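Local coordinates for transcriptional activator PlcR protein (Bacillus thuringiensis, PDB 3U3W) that activates transcription of virulence genes by binding DNA in response to the quorum-sensing signal peptide PapR, at residues A[83-86]-A[92-95]; A[193-198]-A[223-228]; A[205-210]-A[243-248]; A[235-240]-A[270-275]; A[262-267]-A[277-282]. One frame throughout, in Å; residues are numbered along the deposited sequence.

In the fold
All five contacts belong to the helical, TPR-like C-terminal domain. Contact 1 stands apart, joining helices 72-87 and 91-102. Contacts 2 to 5 lie among the later helices and the chain end that follows them. Contacts 2 and 3 share helix 192-208. Contacts 3 and 4 share helix 235-248. Contact 2 is buried and mainly apolar, and its Val-196 and Ser-226 also pack against contact 4. Contact 4 is buried too, but Gln-237 and Tyr-275 also hydrogen-bond to the bound peptide. Contacts 1, 3 and 5 are only partly buried. Contact 3 has the richest polar chemistry, and a salt bridge from Glu-244 to Lys-282 ties it to contact 5, which is apolar and centred on Leu-279.

Contact 1. Residues A[83-86]-A[92-95]; sequences IMLC and KEIY
Ile-94 packs against Leu-85 and Cys-86, and this is the tight part of the contact. Its CG1 branch does the touching. CG1 lies anti to the carbonyl carbon (chi1 -63°), and CD1 continues the extended branch toward helix 72-87. CG1 of Ile-94 meets CB of Leu-85 at 3.6 Å. Ile-94 CD1 goes deeper and reaches the backbone of the other helix, 3.2 Å from Cys-86 N and 3.4 Å from Cys-86 CA. Ile-94 CD1 is also 3.7 Å from CB of Cys-86. Ile-94 therefore rests on main chain as much as on side chains. Leu-85 and Ile-94 also have the nearest CA atoms of the two segments, 6.7 Å apart. Ile-94 and Cys-86 are both buried, with helix 109-125 beside them through Ala-122 and Gln-118.

The other side is looser and more polar. Glu-93 crosses Leu-85 at about a right angle, and its OE1 comes no nearer than 4.0 Å to CD2 of Leu-85. This is simple van der Waals contact. The carboxylate has its stronger partner in Arg-90, which forms a salt bridge to OE2 from the turn between the helices. Leu-85 also touches Arg-90. Cys-86 also packs on an aromatic side chain of the bound peptide. Two successive helices joined by a short turn and packed through apolar side chains form a helical hairpin, the building unit of TPR-like domains.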
# COMPACT_ATOMS: atom_id res chain seq x y z
N ILE A 83 -2.83 14.98 -0.05
CA ILE A 83 -2.59 14.03 -1.13
C ILE A 83 -3.86 13.75 -1.92
O ILE A 83 -3.85 13.72 -3.15
CB ILE A 83 -1.91 12.76 -0.62
CG1 ILE A 83 -0.43 13.03 -0.33
CG2 ILE A 83 -2.05 11.61 -1.62
CD1 ILE A 83 0.24 11.92 0.41
N MET A 84 -4.97 13.54 -1.22
CA MET A 84 -6.24 13.30 -1.88
C MET A 84 -6.64 14.51 -2.72
O MET A 84 -6.98 14.38 -3.89
CB MET A 84 -7.32 12.96 -0.86
CG MET A 84 -8.70 12.79 -1.46
SD MET A 84 -8.69 11.69 -2.88
CE MET A 84 -8.16 10.15 -2.11
N LEU A 85 -6.61 15.69 -2.10
CA LEU A 85 -6.93 16.94 -2.80
C LEU A 85 -6.06 17.17 -4.04
O LEU A 85 -6.56 17.55 -5.10
CB LEU A 85 -6.81 18.14 -1.84
CG LEU A 85 -7.83 18.30 -0.70
CD1 LEU A 85 -7.34 19.33 0.32
CD2 LEU A 85 -9.22 18.67 -1.19
N CYS A 86 -4.75 16.95 -3.91
CA CYS A 86 -3.84 17.05 -5.06
C CYS A 86 -4.31 16.13 -6.21
O CYS A 86 -4.39 16.55 -7.37
CB CYS A 86 -2.42 16.73 -4.62
SG CYS A 86 -1.10 17.06 -5.83
N LYS A 92 -6.63 25.35 -5.08
CA LYS A 92 -7.06 26.44 -4.20
C LYS A 92 -7.10 25.96 -2.74
O LYS A 92 -6.44 26.54 -1.86
CB LYS A 92 -8.45 26.96 -4.60
CG LYS A 92 -8.50 28.47 -4.91
CD LYS A 92 -7.95 29.33 -3.76
CE LYS A 92 -7.98 30.84 -4.11
NZ LYS A 92 -7.28 31.68 -3.08
N GLU A 93 -7.85 24.89 -2.48
CA GLU A 93 -7.97 24.38 -1.12
C GLU A 93 -6.63 23.96 -0.55
O GLU A 93 -6.33 24.26 0.60
CB GLU A 93 -8.96 23.23 -1.07
CG GLU A 93 -9.95 23.29 -2.18
CD GLU A 93 -11.15 22.42 -1.92
OE1 GLU A 93 -11.35 22.04 -0.75
OE2 GLU A 93 -11.88 22.12 -2.89
N ILE A 94 -5.83 23.26 -1.34
CA ILE A 94 -4.50 22.89 -0.89
C ILE A 94 -3.73 24.13 -0.46
O ILE A 94 -3.08 24.15 0.59
CB ILE A 94 -3.73 22.18 -2.00
CG1 ILE A 94 -4.46 20.87 -2.35
CG2 ILE A 94 -2.26 21.97 -1.58
CD1 ILE A 94 -3.72 19.94 -3.29
N TYR A 95 -3.80 25.15 -1.30
CA TYR A 95 -3.10 26.41 -1.06
C TYR A 95 -3.49 27.03 0.29
O TYR A 95 -2.63 27.40 1.10
CB TYR A 95 -3.38 27.38 -2.21
CG TYR A 95 -2.74 28.73 -2.05
CD1 TYR A 95 -1.41 28.94 -2.41
CD2 TYR A 95 -3.47 29.80 -1.54
CE1 TYR A 95 -0.82 30.18 -2.27
CE2 TYR A 95 -2.89 31.05 -1.40
CZ TYR A 95 -1.57 31.23 -1.76
OH TYR A 95 -1.01 32.47 -1.60

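Contact 2. Residues A[193-198]-A[223-228]; sequences EFDVKV and IEISCR
Val-196 and Ile-225 mark the closest backbone approach of two nearly antiparallel helix segments, whose axes come within 9.4 Å at a crossing angle of -155°. The two side chains slide past each other in opposite directions. CG2 of Val-196 meets CG2 of Ile-225 at 3.6 Å. The other valine methyl, CG1, lies 3.5 Å from Ser-226 OG, and CG2 of Val-196 is 3.6 Å from the same OG. That OG lies beside its own backbone N (chi1 -70°) and is hydrogen-bonded to Ala-222 O, one turn back. A buried polar atom is thus satisfied within its helix while it packs on methyl groups. At the other flank, Asp-195 crosses Ile-225 at about a right angle. Its OD2 is 3.5 Å from Ile-225 CD1, but the charge is paired with Arg-199. Helix 235-248 packs beside the pair, with Leu-238 against Val-196 and Ile-235 against Ser-226. Helix 171-187 adjoins Asp-195 through Leu-185.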
# COMPACT_ATOMS: atom_id res chain seq x y z
N GLU A 193 3.03 2.42 -7.18
CA GLU A 193 2.13 3.53 -7.51
C GLU A 193 2.89 4.75 -8.02
O GLU A 193 2.52 5.33 -9.03
CB GLU A 193 1.23 3.91 -6.35
CG GLU A 193 -0.10 3.15 -6.34
CD GLU A 193 -0.82 3.28 -5.00
OE1 GLU A 193 -0.16 3.63 -3.99
OE2 GLU A 193 -2.04 3.03 -4.97
N PHE A 194 3.97 5.12 -7.33
CA PHE A 194 4.78 6.25 -7.78
C PHE A 194 5.40 6.00 -9.17
O PHE A 194 5.37 6.87 -10.03
CB PHE A 194 5.86 6.63 -6.76
CG PHE A 194 6.61 7.88 -7.13
CD1 PHE A 194 5.92 9.06 -7.40
CD2 PHE A 194 8.00 7.88 -7.21
CE1 PHE A 194 6.61 10.21 -7.74
CE2 PHE A 194 8.70 9.03 -7.56
CZ PHE A 194 8.01 10.19 -7.82
N ASP A 195 5.96 4.81 -9.36
CA ASP A 195 6.48 4.35 -10.64
C ASP A 195 5.44 4.59 -11.74
O ASP A 195 5.77 5.07 -12.83
CB ASP A 195 6.79 2.86 -10.53
CG ASP A 195 7.80 2.37 -11.57
OD1 ASP A 195 8.97 2.11 -11.19
OD2 ASP A 195 7.44 2.20 -12.76
N VAL A 196 4.18 4.24 -11.47
CA VAL A 196 3.13 4.39 -12.46
C VAL A 196 2.93 5.87 -12.76
O VAL A 196 2.71 6.27 -13.91
CB VAL A 196 1.79 3.78 -11.99
CG1 VAL A 196 0.65 4.24 -12.86
CG2 VAL A 196 1.86 2.27 -11.98
N LYS A 197 2.98 6.69 -11.72
CA LYS A 197 2.74 8.09 -11.88
C LYS A 197 3.87 8.74 -12.71
O LYS A 197 3.59 9.52 -13.63
CB LYS A 197 2.62 8.76 -10.51
CG LYS A 197 2.58 10.27 -10.61
CD LYS A 197 2.74 10.94 -9.27
CE LYS A 197 1.47 10.83 -8.44
NZ LYS A 197 1.60 11.58 -7.17
N VAL A 198 5.12 8.43 -12.38
CA VAL A 198 6.26 8.95 -13.13
C VAL A 198 6.21 8.51 -14.59
O VAL A 198 6.45 9.33 -15.48
CB VAL A 198 7.64 8.50 -12.55
CG1 VAL A 198 8.78 9.09 -13.39
CG2 VAL A 198 7.77 8.92 -11.11
N ILE A 223 0.19 0.87 -17.48
CA ILE A 223 -1.05 0.10 -17.43
C ILE A 223 -0.84 -1.33 -16.91
O ILE A 223 -1.63 -1.82 -16.11
CB ILE A 223 -1.74 0.05 -18.83
CG1 ILE A 223 -2.12 1.48 -19.26
CG2 ILE A 223 -2.92 -0.94 -18.83
CD1 ILE A 223 -3.04 1.56 -20.49
N GLU A 224 0.22 -1.98 -17.37
CA GLU A 224 0.55 -3.33 -16.90
C GLU A 224 0.82 -3.32 -15.40
O GLU A 224 0.29 -4.14 -14.65
CB GLU A 224 1.74 -3.91 -17.66
CG GLU A 224 2.28 -5.21 -17.08
CD GLU A 224 3.81 -5.33 -17.21
OE1 GLU A 224 4.31 -5.31 -18.36
OE2 GLU A 224 4.50 -5.44 -16.17
N ILE A 225 1.67 -2.39 -14.96
CA ILE A 225 1.97 -2.26 -13.53
C ILE A 225 0.71 -1.98 -12.72
O ILE A 225 0.54 -2.51 -11.63
CB ILE A 225 3.00 -1.15 -13.26
CG1 ILE A 225 4.31 -1.48 -13.98
CG2 ILE A 225 3.24 -1.01 -11.75
CD1 ILE A 225 5.31 -0.34 -13.97
N SER A 226 -0.17 -1.14 -13.25
CA SER A 226 -1.41 -0.80 -12.57
C SER A 226 -2.31 -2.02 -12.38
O SER A 226 -2.81 -2.25 -11.28
CB SER A 226 -2.16 0.29 -13.33
OG SER A 226 -1.48 1.52 -13.24
N CYS A 227 -2.53 -2.80 -13.44
CA CYS A 227 -3.34 -4.01 -13.33
C CYS A 227 -2.76 -5.07 -12.37
O CYS A 227 -3.49 -5.68 -11.60
CB CYS A 227 -3.62 -4.61 -14.70
SG CYS A 227 -4.60 -3.50 -15.72
N ARG A 228 -1.45 -5.24 -12.39
CA ARG A 228 -0.79 -6.19 -11.52
C ARG A 228 -0.91 -5.82 -10.05
O ARG A 228 -0.99 -6.71 -9.20
CB ARG A 228 0.69 -6.36 -11.92
CG ARG A 228 1.49 -7.14 -10.90
CD ARG A 228 2.85 -7.59 -11.45
NE ARG A 228 3.66 -6.47 -11.91
CZ ARG A 228 4.28 -5.63 -11.09
NH1 ARG A 228 4.19 -5.78 -9.78
NH2 ARG A 228 5.00 -4.63 -11.59

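Contact 3. Residues A[205-210]-A[243-248]; sequences ALYLDS and GECLRK
Glu-244 lies against the ring of Tyr-207, and its OE2 is gripped by three groups. Arg-247 NH2 gives a salt bridge of 3.0 Å to Glu-244 OE2 and comes from above the carboxylate plane, 42° out of it. The oxygen lies in the guanidinium plane. Tyr-260 OH and Lys-282 NZ also bind OE2. Two cationic groups so near would probably keep the carboxylate ionised. The glutamate chain is bent, and its carboxylate plane ends only 15° from the plane of the Tyr-207 ring.

Tyr-207 carries the contact across the segments. Its CG is anti to the backbone N (chi1 -178°), and the ring reaches over to helix 235-248. CE2 of Tyr-207 meets CB of Glu-244 at 3.6 Å. The carbonyl O of Glu-244 lies at the ring edge, in plane. Cys-245 SG is also at the edge, 4.0 Å from Tyr-207 CD2, in a sulfur-aromatic contact. At the far end Lys-248 bends round the phenol. Its NZ gives a weak hydrogen bond of 3.4 Å to Tyr-207 OH, and its CG lies 3.6 Å from the same oxygen.

Helix 192-208 ends here in a Schellman motif, with Ser-210 at positive phi. Helix 212-228 sits beside both segments. Its Tyr-212 meets Tyr-207 edge-to-face and touches Lys-248, while Ser-215 touches Tyr-207 and Cys-245.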
# COMPACT_ATOMS: atom_id res chain seq x y z
N ALA A 205 5.18 13.88 -21.55
CA ALA A 205 6.34 14.60 -22.07
C ALA A 205 6.90 14.04 -23.41
O ALA A 205 7.21 14.80 -24.32
CB ALA A 205 7.45 14.67 -21.00
N LEU A 206 7.02 12.72 -23.51
CA LEU A 206 7.42 12.06 -24.75
C LEU A 206 6.44 12.40 -25.86
O LEU A 206 6.85 12.70 -27.00
CB LEU A 206 7.53 10.53 -24.56
CG LEU A 206 8.70 10.12 -23.63
CD1 LEU A 206 8.53 8.74 -23.02
CD2 LEU A 206 10.04 10.22 -24.36
N TYR A 207 5.15 12.35 -25.54
CA TYR A 207 4.12 12.68 -26.51
C TYR A 207 4.25 14.15 -26.97
O TYR A 207 4.11 14.44 -28.15
CB TYR A 207 2.73 12.43 -25.92
CG TYR A 207 1.57 12.70 -26.86
CD1 TYR A 207 1.16 14.01 -27.16
CD2 TYR A 207 0.86 11.64 -27.43
CE1 TYR A 207 0.08 14.24 -28.01
CE2 TYR A 207 -0.20 11.87 -28.29
CZ TYR A 207 -0.60 13.17 -28.56
OH TYR A 207 -1.67 13.38 -29.41
N LEU A 208 4.52 15.06 -26.05
CA LEU A 208 4.61 16.48 -26.42
C LEU A 208 5.82 16.70 -27.33
O LEU A 208 5.84 17.62 -28.14
CB LEU A 208 4.69 17.38 -25.18
CG LEU A 208 3.42 17.56 -24.34
CD1 LEU A 208 3.72 18.34 -23.06
CD2 LEU A 208 2.29 18.23 -25.14
N ASP A 209 6.82 15.82 -27.19
CA ASP A 209 8.03 15.81 -28.00
C ASP A 209 7.87 14.98 -29.28
O ASP A 209 8.85 14.70 -29.98
CB ASP A 209 9.20 15.25 -27.17
CG ASP A 209 10.55 15.84 -27.58
OD1 ASP A 209 10.56 16.90 -28.24
OD2 ASP A 209 11.59 15.24 -27.21
N SER A 210 6.64 14.59 -29.58
CA SER A 210 6.31 13.84 -30.80
C SER A 210 6.88 12.42 -30.84
O SER A 210 6.89 11.79 -31.89
CB SER A 210 6.78 14.60 -32.05
OG SER A 210 6.22 15.90 -32.10
N GLY A 243 -5.00 6.04 -25.92
CA GLY A 243 -5.83 6.48 -27.03
C GLY A 243 -5.17 7.60 -27.84
O GLY A 243 -5.19 7.58 -29.07
N GLU A 244 -4.61 8.59 -27.15
CA GLU A 244 -3.88 9.67 -27.81
C GLU A 244 -2.74 9.12 -28.68
O GLU A 244 -2.58 9.51 -29.83
CB GLU A 244 -3.28 10.65 -26.78
CG GLU A 244 -4.29 11.41 -25.94
CD GLU A 244 -4.89 12.59 -26.68
OE1 GLU A 244 -4.30 13.69 -26.60
OE2 GLU A 244 -5.93 12.41 -27.34
N CYS A 245 -1.94 8.21 -28.11
CA CYS A 245 -0.80 7.65 -28.84
C CYS A 245 -1.27 6.84 -30.04
O CYS A 245 -0.72 6.95 -31.13
CB CYS A 245 0.05 6.78 -27.92
SG CYS A 245 0.97 7.70 -26.71
N LEU A 246 -2.29 6.02 -29.82
CA LEU A 246 -2.87 5.18 -30.85
C LEU A 246 -3.35 6.01 -32.03
O LEU A 246 -3.25 5.58 -33.18
CB LEU A 246 -4.02 4.35 -30.28
CG LEU A 246 -3.65 3.24 -29.27
CD1 LEU A 246 -4.86 2.35 -28.98
CD2 LEU A 246 -2.49 2.39 -29.75
N ARG A 247 -3.88 7.20 -31.76
CA ARG A 247 -4.35 8.10 -32.81
C ARG A 247 -3.18 8.61 -33.65
O ARG A 247 -3.24 8.58 -34.87
CB ARG A 247 -5.16 9.26 -32.21
CG ARG A 247 -6.13 9.93 -33.18
CD ARG A 247 -7.31 10.54 -32.42
NE ARG A 247 -6.89 11.33 -31.27
CZ ARG A 247 -6.52 12.61 -31.33
NH1 ARG A 247 -6.54 13.26 -32.49
NH2 ARG A 247 -6.13 13.25 -30.23
N LYS A 248 -2.12 9.06 -33.01
CA LYS A 248 -0.97 9.59 -33.74
C LYS A 248 -0.26 8.50 -34.53
O LYS A 248 0.29 8.76 -35.60
CB LYS A 248 0.02 10.27 -32.79
CG LYS A 248 -0.47 11.58 -32.26
CD LYS A 248 -0.93 12.46 -33.41
CE LYS A 248 -1.72 13.66 -32.91
NZ LYS A 248 -0.83 14.73 -32.37

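Contact 4. Residues A[235-240]-A[270-275]; sequences IGQLYY and LEMHAY
Gln-237 meets the edge of the Tyr-275 ring with its CG, and its amide plane stands almost upright to the ring at 87°. The two side chains cross obliquely. CG of Gln-237 is 3.3 Å from CE2 of Tyr-275 and 3.7 Å from CD2, close to the ring plane. The glutamine chain then bends at chi2 (86°), and the bend carries the amide off to one side of the ring plane and toward the phenol end. NE2 of Gln-237 passes CE2 of Tyr-275 at 3.6 Å and lies 3.8 Å from OH. This is packing of the nitrogen past the rim of the ring. The amide faces the other way with its oxygen, and OE1 of Gln-237 is 4.3 Å from SD of Met-272.

Met-272 is the centre of an inverse gamma turn. It follows Glu-271, whose positive phi ends helix 253-269 in a Schellman motif. These turns bring Tyr-275 back beside helix 235-248. There its ring also meets Phe-267.

Gln-237 NE2 and Tyr-275 OH each hydrogen-bond to an acidic side chain of the bound peptide. Lys-89 NZ also bonds to Tyr-275 OH, and Ala-233 O weakly to Gln-237 NE2. The pair is thus part of the signal-peptide site, on the concave TPR-like domain that is characteristic of RNPP regulators.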
# COMPACT_ATOMS: atom_id res chain seq x y z
N ILE A 235 -5.19 4.85 -13.89
CA ILE A 235 -5.51 3.94 -14.99
C ILE A 235 -6.42 4.59 -16.04
O ILE A 235 -6.28 4.32 -17.23
CB ILE A 235 -6.11 2.57 -14.50
CG1 ILE A 235 -6.10 1.55 -15.63
CG2 ILE A 235 -7.53 2.75 -13.97
CD1 ILE A 235 -4.97 0.59 -15.57
N GLY A 236 -7.36 5.42 -15.61
CA GLY A 236 -8.17 6.18 -16.56
C GLY A 236 -7.31 7.09 -17.44
O GLY A 236 -7.39 7.04 -18.67
N GLN A 237 -6.46 7.89 -16.80
CA GLN A 237 -5.57 8.80 -17.51
C GLN A 237 -4.70 8.04 -18.51
O GLN A 237 -4.47 8.53 -19.60
CB GLN A 237 -4.69 9.59 -16.53
CG GLN A 237 -5.49 10.46 -15.57
CD GLN A 237 -5.93 9.69 -14.31
OE1 GLN A 237 -6.48 8.59 -14.41
NE2 GLN A 237 -5.67 10.26 -13.13
N LEU A 238 -4.24 6.86 -18.11
CA LEU A 238 -3.37 6.02 -18.93
C LEU A 238 -4.06 5.53 -20.20
O LEU A 238 -3.52 5.66 -21.28
CB LEU A 238 -2.83 4.83 -18.11
CG LEU A 238 -1.73 5.27 -17.13
CD1 LEU A 238 -1.40 4.19 -16.09
CD2 LEU A 238 -0.48 5.72 -17.88
N TYR A 239 -5.27 4.98 -20.07
CA TYR A 239 -6.06 4.63 -21.23
C TYR A 239 -6.31 5.80 -22.15
O TYR A 239 -6.33 5.63 -23.36
CB TYR A 239 -7.40 4.01 -20.84
CG TYR A 239 -7.24 2.58 -20.42
CD1 TYR A 239 -6.74 1.64 -21.30
CD2 TYR A 239 -7.56 2.18 -19.14
CE1 TYR A 239 -6.57 0.33 -20.92
CE2 TYR A 239 -7.40 0.88 -18.74
CZ TYR A 239 -6.90 -0.05 -19.64
OH TYR A 239 -6.75 -1.35 -19.22
N TYR A 240 -6.53 6.98 -21.58
CA TYR A 240 -6.75 8.18 -22.37
C TYR A 240 -5.45 8.46 -23.15
O TYR A 240 -5.46 8.57 -24.38
CB TYR A 240 -7.14 9.36 -21.46
CG TYR A 240 -7.28 10.67 -22.22
CD1 TYR A 240 -8.49 11.04 -22.79
CD2 TYR A 240 -6.19 11.53 -22.37
CE1 TYR A 240 -8.62 12.23 -23.50
CE2 TYR A 240 -6.31 12.73 -23.07
CZ TYR A 240 -7.52 13.07 -23.63
OH TYR A 240 -7.63 14.24 -24.32
N LEU A 270 -15.01 6.79 -11.00
CA LEU A 270 -14.18 7.49 -10.01
C LEU A 270 -14.62 8.94 -9.82
O LEU A 270 -14.02 9.69 -9.04
CB LEU A 270 -12.70 7.38 -10.33
CG LEU A 270 -12.11 5.98 -10.13
CD1 LEU A 270 -10.62 5.92 -10.51
CD2 LEU A 270 -12.33 5.52 -8.68
N GLU A 271 -15.67 9.33 -10.54
CA GLU A 271 -16.23 10.68 -10.47
C GLU A 271 -15.21 11.78 -10.79
O GLU A 271 -15.20 12.82 -10.13
CB GLU A 271 -16.87 10.93 -9.10
CG GLU A 271 -18.16 10.14 -8.87
CD GLU A 271 -18.64 10.18 -7.43
OE1 GLU A 271 -18.31 9.24 -6.67
OE2 GLU A 271 -19.34 11.15 -7.05
N MET A 272 -14.36 11.54 -11.79
CA MET A 272 -13.34 12.51 -12.18
C MET A 272 -13.92 13.52 -13.18
O MET A 272 -13.65 13.46 -14.38
CB MET A 272 -12.12 11.78 -12.78
CG MET A 272 -11.39 10.88 -11.79
SD MET A 272 -10.25 9.69 -12.56
CE MET A 272 -9.36 9.12 -11.12
N HIS A 273 -14.70 14.47 -12.66
CA HIS A 273 -15.50 15.37 -13.50
C HIS A 273 -14.68 16.25 -14.45
O HIS A 273 -14.98 16.31 -15.64
CB HIS A 273 -16.44 16.21 -12.64
CG HIS A 273 -17.38 15.40 -11.80
ND1 HIS A 273 -18.35 14.58 -12.34
CD2 HIS A 273 -17.48 15.26 -10.45
CE1 HIS A 273 -19.01 13.98 -11.37
NE2 HIS A 273 -18.50 14.37 -10.21
N ALA A 274 -13.66 16.91 -13.90
CA ALA A 274 -12.70 17.66 -14.70
C ALA A 274 -12.26 16.88 -15.95
O ALA A 274 -12.51 17.31 -17.08
CB ALA A 274 -11.48 18.03 -13.85
N TYR A 275 -11.62 15.73 -15.73
CA TYR A 275 -11.07 14.90 -16.81
C TYR A 275 -12.08 14.58 -17.91
O TYR A 275 -11.69 14.28 -19.04
CB TYR A 275 -10.52 13.57 -16.26
CG TYR A 275 -9.37 13.71 -15.28
CD1 TYR A 275 -9.48 14.50 -14.15
CD2 TYR A 275 -8.19 13.03 -15.49
CE1 TYR A 275 -8.42 14.61 -13.26
CE2 TYR A 275 -7.14 13.14 -14.61
CZ TYR A 275 -7.25 13.93 -13.50
OH TYR A 275 -6.19 14.02 -12.62

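Contact 5. Residues A[262-267]-A[277-282]; sequences KASFFF and EALVNK
Leu-279 packs against helix 253-269 between Ser-264 and Phe-267. Its CB points toward the helix. CG follows beside the backbone N (chi1 -81°), and the chain then forks. The CD1 branch enters the groove between the two helix residues. Leu-279 CD1 lies at the edge of the Phe-267 ring, near the ring plane, 3.5 Å from CD2 of Phe-267. From Ser-264 it meets the backbone at CA, 3.8 Å from Leu-279 CD1, and the side chain at CB, 3.9 Å away. The serine takes part through carbon. The other tip, CD2 of Leu-279, turns to helix 235-248 and comes within 3.8 Å of Tyr-240 CD1.

Leu-279 thus joins the last two helices of the TPR-like domain. The chain beyond helix 253-269 folds back along it, and from Leu-279 to Lys-282 it makes a type II beta turn.

Phe-267 is buried. Its CG is anti to the carbonyl carbon (chi1 -64°), which sends the ring back over its own helix. One ring face has Ala-263 O 3.3 Å above the plane, offset toward the rim. Phe-267 also packs on an apolar side chain of the bound peptide. On another side of the same helix, Phe-265 stacks on Phe-265 of the second subunit, where the two copies meet.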
# COMPACT_ATOMS: atom_id res chain seq x y z
N LYS A 262 -12.46 2.85 -22.30
CA LYS A 262 -11.92 2.43 -21.02
C LYS A 262 -11.63 3.64 -20.11
O LYS A 262 -11.87 3.57 -18.91
CB LYS A 262 -10.67 1.57 -21.22
CG LYS A 262 -10.97 0.17 -21.77
CD LYS A 262 -9.67 -0.59 -22.00
CE LYS A 262 -9.87 -2.09 -22.15
NZ LYS A 262 -10.73 -2.46 -23.30
N ALA A 263 -11.14 4.74 -20.69
CA ALA A 263 -10.88 5.94 -19.90
C ALA A 263 -12.17 6.54 -19.37
O ALA A 263 -12.26 6.88 -18.20
CB ALA A 263 -10.11 6.98 -20.72
N SER A 264 -13.15 6.66 -20.26
CA SER A 264 -14.48 7.17 -19.91
C SER A 264 -15.15 6.33 -18.81
O SER A 264 -15.79 6.87 -17.90
CB SER A 264 -15.38 7.22 -21.16
OG SER A 264 -16.64 7.80 -20.88
N PHE A 265 -14.99 5.01 -18.88
CA PHE A 265 -15.42 4.16 -17.79
C PHE A 265 -14.83 4.59 -16.45
O PHE A 265 -15.58 4.83 -15.50
CB PHE A 265 -15.07 2.69 -18.06
CG PHE A 265 -15.66 1.73 -17.05
CD1 PHE A 265 -15.01 1.50 -15.83
CD2 PHE A 265 -16.87 1.08 -17.29
CE1 PHE A 265 -15.55 0.64 -14.89
CE2 PHE A 265 -17.40 0.21 -16.36
CZ PHE A 265 -16.74 -0.01 -15.15
N PHE A 266 -13.51 4.70 -16.35
CA PHE A 266 -12.88 5.04 -15.07
C PHE A 266 -13.20 6.44 -14.61
O PHE A 266 -13.44 6.65 -13.42
CB PHE A 266 -11.37 4.82 -15.10
CG PHE A 266 -10.99 3.39 -15.06
CD1 PHE A 266 -11.12 2.66 -13.88
CD2 PHE A 266 -10.54 2.74 -16.20
CE1 PHE A 266 -10.80 1.30 -13.84
CE2 PHE A 266 -10.21 1.39 -16.16
CZ PHE A 266 -10.35 0.67 -14.98
N PHE A 267 -13.22 7.40 -15.53
CA PHE A 267 -13.59 8.77 -15.16
C PHE A 267 -14.99 8.82 -14.54
O PHE A 267 -15.22 9.55 -13.58
CB PHE A 267 -13.45 9.74 -16.34
CG PHE A 267 -12.03 9.90 -16.83
CD1 PHE A 267 -10.97 9.47 -16.05
CD2 PHE A 267 -11.77 10.47 -18.06
CE1 PHE A 267 -9.66 9.60 -16.49
CE2 PHE A 267 -10.46 10.60 -18.52
CZ PHE A 267 -9.41 10.16 -17.74
N GLU A 277 -14.02 16.37 -19.62
CA GLU A 277 -14.02 17.32 -20.73
C GLU A 277 -13.14 16.84 -21.87
O GLU A 277 -13.57 16.80 -23.02
CB GLU A 277 -13.55 18.71 -20.27
CG GLU A 277 -14.68 19.64 -19.82
CD GLU A 277 -14.54 20.06 -18.36
OE1 GLU A 277 -13.49 20.66 -18.01
OE2 GLU A 277 -15.47 19.79 -17.57
N ALA A 278 -11.91 16.47 -21.54
CA ALA A 278 -10.94 16.06 -22.54
C ALA A 278 -11.50 15.01 -23.50
O ALA A 278 -10.93 14.78 -24.56
CB ALA A 278 -9.68 15.53 -21.87
N LEU A 279 -12.61 14.40 -23.13
CA LEU A 279 -13.14 13.28 -23.90
C LEU A 279 -14.12 13.69 -25.00
O LEU A 279 -14.68 12.83 -25.68
CB LEU A 279 -13.77 12.25 -22.97
CG LEU A 279 -12.76 11.31 -22.31
CD1 LEU A 279 -13.41 10.57 -21.16
CD2 LEU A 279 -12.19 10.34 -23.34
N VAL A 280 -14.33 14.99 -25.17
CA VAL A 280 -15.19 15.49 -26.24
C VAL A 280 -14.68 15.06 -27.62
O VAL A 280 -13.50 15.20 -27.93
CB VAL A 280 -15.34 17.02 -26.20
CG1 VAL A 280 -16.10 17.45 -24.96
CG2 VAL A 280 -13.97 17.69 -26.27
N ASN A 281 -15.60 14.53 -28.42
CA ASN A 281 -15.31 14.17 -29.81
C ASN A 281 -14.35 12.99 -29.97
O ASN A 281 -13.52 12.99 -30.89
CB ASN A 281 -14.79 15.39 -30.58
CG ASN A 281 -15.81 16.51 -30.67
OD1 ASN A 281 -16.96 16.29 -31.06
ND2 ASN A 281 -15.40 17.71 -30.29
N LYS A 282 -14.46 12.00 -29.09
CA LYS A 282 -13.73 10.74 -29.26
C LYS A 282 -14.46 9.58 -28.59
O LYS A 282 -15.57 9.21 -28.98
CB LYS A 282 -12.29 10.84 -28.75
CG LYS A 282 -11.94 12.18 -28.10
CD LYS A 282 -10.43 12.32 -27.94
CE LYS A 282 -10.05 13.74 -27.56
NZ LYS A 282 -8.61 14.02 -27.77